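Local atomic coordinates of short chain dehydrogenase (Mycobacterium smegmatis, PDB entry 3UCX), a protein that probably acts as an oxidoreductase of the short-chain dehydrogenase/reductase family. Residues 25-30 and 238-243. Residues are numbered along the deposited sequence; the frame is centred on the assembly and turned at random.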
loop_
_atom_site.group_PDB
_atom_site.type_symbol
_atom_site.label_atom_id
_atom_site.label_comp_id
_atom_site.label_asym_id
_atom_site.label_seq_id
_atom_site.Cartn_x
_atom_site.Cartn_y
_atom_site.Cartn_z
ATOM N N THR A 25 4.700 -28.163 11.816
ATOM C CA THR A 25 5.247 -28.952 12.897
ATOM C C THR A 25 5.944 -28.038 13.914
ATOM O O THR A 25 5.738 -28.163 15.126
ATOM C CB THR A 25 6.205 -30.041 12.351
ATOM O OG1 THR A 25 5.470 -30.928 11.486
ATOM C CG2 THR A 25 6.828 -30.851 13.486
ATOM N N THR A 26 6.754 -27.105 13.428
ATOM C CA THR A 26 7.392 -26.133 14.308
ATOM C C THR A 26 6.360 -25.350 15.120
ATOM O O THR A 26 6.517 -25.159 16.315
ATOM C CB THR A 26 8.267 -25.150 13.516
ATOM O OG1 THR A 26 9.371 -25.862 12.954
ATOM C CG2 THR A 26 8.807 -24.038 14.433
ATOM N N LEU A 27 5.294 -24.925 14.463
ATOM C CA LEU A 27 4.241 -24.149 15.121
ATOM C C LEU A 27 3.553 -24.913 16.255
ATOM O O LEU A 27 3.386 -24.382 17.359
ATOM C CB LEU A 27 3.233 -23.684 14.048
ATOM C CG LEU A 27 2.295 -22.513 14.305
ATOM C CD1 LEU A 27 3.025 -21.237 14.709
ATOM C CD2 LEU A 27 1.481 -22.306 13.033
ATOM N N ALA A 28 3.198 -26.164 15.999
ATOM C CA ALA A 28 2.543 -27.023 16.987
ATOM C C ALA A 28 3.438 -27.176 18.201
ATOM O O ALA A 28 2.997 -27.018 19.351
ATOM C CB ALA A 28 2.253 -28.393 16.376
ATOM N N ARG A 29 4.713 -27.464 17.947
ATOM C CA ARG A 29 5.672 -27.606 19.017
ATOM C C ARG A 29 5.770 -26.323 19.797
ATOM O O ARG A 29 5.692 -26.332 21.017
ATOM C CB ARG A 29 7.049 -28.033 18.455
ATOM C CG ARG A 29 8.160 -28.148 19.499
ATOM C CD ARG A 29 9.546 -28.436 18.908
ATOM N NE ARG A 29 10.004 -27.470 17.901
ATOM C CZ ARG A 29 10.526 -26.265 18.154
ATOM N NH1 ARG A 29 10.675 -25.827 19.400
ATOM N NH2 ARG A 29 10.915 -25.485 17.143
ATOM N N ARG A 30 5.954 -25.195 19.101
ATOM C CA ARG A 30 6.113 -23.929 19.788
ATOM C C ARG A 30 4.870 -23.531 20.605
ATOM O O ARG A 30 5.013 -23.010 21.689
ATOM C CB ARG A 30 6.516 -22.812 18.812
ATOM C CG ARG A 30 7.941 -22.973 18.263
ATOM C CD ARG A 30 9.005 -22.486 19.243
ATOM N NE ARG A 30 8.803 -21.087 19.611
ATOM C CZ ARG A 30 9.029 -20.060 18.800
ATOM N NH1 ARG A 30 9.513 -20.257 17.583
ATOM N NH2 ARG A 30 8.784 -18.826 19.218
ATOM N N ALA A 238 6.261 -15.004 15.111
ATOM C CA ALA A 238 5.317 -13.978 14.629
ATOM C C ALA A 238 3.861 -14.454 14.766
ATOM O O ALA A 238 2.991 -13.695 15.181
ATOM C CB ALA A 238 5.608 -13.634 13.176
ATOM N N ILE A 239 3.618 -15.712 14.415
ATOM C CA ILE A 239 2.274 -16.300 14.492
ATOM C C ILE A 239 1.830 -16.405 15.950
ATOM O O ILE A 239 0.704 -16.055 16.303
ATOM C CB ILE A 239 2.232 -17.680 13.810
ATOM C CG1 ILE A 239 2.438 -17.527 12.309
ATOM C CG2 ILE A 239 0.928 -18.414 14.104
ATOM C CD1 ILE A 239 2.789 -18.823 11.609
ATOM N N LEU A 240 2.719 -16.893 16.806
ATOM C CA LEU A 240 2.438 -16.947 18.250
ATOM C C LEU A 240 2.102 -15.582 18.838
ATOM O O LEU A 240 1.135 -15.461 19.613
ATOM C CB LEU A 240 3.593 -17.590 19.019
ATOM C CG LEU A 240 3.481 -19.111 19.193
ATOM C CD1 LEU A 240 3.437 -19.839 17.850
ATOM C CD2 LEU A 240 4.677 -19.559 20.020
ATOM N N PHE A 241 2.862 -14.549 18.463
ATOM C CA PHE A 241 2.583 -13.185 18.913
ATOM C C PHE A 241 1.158 -12.761 18.533
ATOM O O PHE A 241 0.377 -12.349 19.400
ATOM C CB PHE A 241 3.584 -12.189 18.321
ATOM C CG PHE A 241 3.170 -10.759 18.448
ATOM C CD1 PHE A 241 3.224 -10.114 19.660
ATOM C CD2 PHE A 241 2.703 -10.072 17.361
ATOM C CE1 PHE A 241 2.838 -8.774 19.778
ATOM C CE2 PHE A 241 2.305 -8.749 17.460
ATOM C CZ PHE A 241 2.378 -8.107 18.684
ATOM N N MET A 242 0.835 -12.909 17.247
ATOM C CA MET A 242 -0.494 -12.541 16.734
ATOM C C MET A 242 -1.624 -13.354 17.373
ATOM O O MET A 242 -2.736 -12.847 17.530
ATOM C CB MET A 242 -0.552 -12.723 15.219
ATOM C CG MET A 242 0.168 -11.648 14.429
ATOM S SD MET A 242 -0.599 -10.028 14.689
ATOM C CE MET A 242 -0.046 -9.138 13.230
ATOM N N ALA A 243 -1.340 -14.610 17.729
ATOM C CA ALA A 243 -2.321 -15.483 18.397
ATOM C C ALA A 243 -2.521 -15.139 19.868
ATOM O O ALA A 243 -3.546 -15.492 20.460
ATOM C CB ALA A 243 -1.910 -16.950 18.259
#
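L27 reaches across to I239 and L240 with one methyl: its CD1 lies 3.5 Å from L240 CD1, tighter than ordinary van der Waals contact, and 3.6 Å from I239 CG2. The torsions account for this reach. L27 does not leave its backbone aimed at the partner helix, but CG stands anti to the backbone N (chi1 -160°), which brings the branched end closer. The I239 side chain runs roughly perpendicular to that of L27, its CD1 sitting 4.0 Å from L27 CD2, whereas the L240 and L27 side chains lie alongside each other, pointing opposite ways. All three side chains are buried, and I239 also packs on V143 and V145 of strand 141-145. In the Rossmann-type fold of this family, the contact thus joins helix 23-33, which follows strand 13-17, to helix 232-243, which precedes the edge strand 254-257. The segment axes come no nearer than 10.8 Å and cross at -50°, a separation bridged by the leucine and isoleucine branches. Packing is looser at R30, which is partly exposed. There L240 CD2 approaches R30 CB at 3.9 Å and the carbonyl oxygen R30 O at 3.8 Å, the latter a carbon–oxygen contact. Bends at chi2 and chi3 fold the arginine chain, and the guanidinium turns to residues earlier on helix 232-243: NH1 forms a salt bridge with D233, about two turns before L240, and NH2 a hydrogen bond with S237, just under one turn before it. On this looser side, L246 of a second subunit also packs against R30.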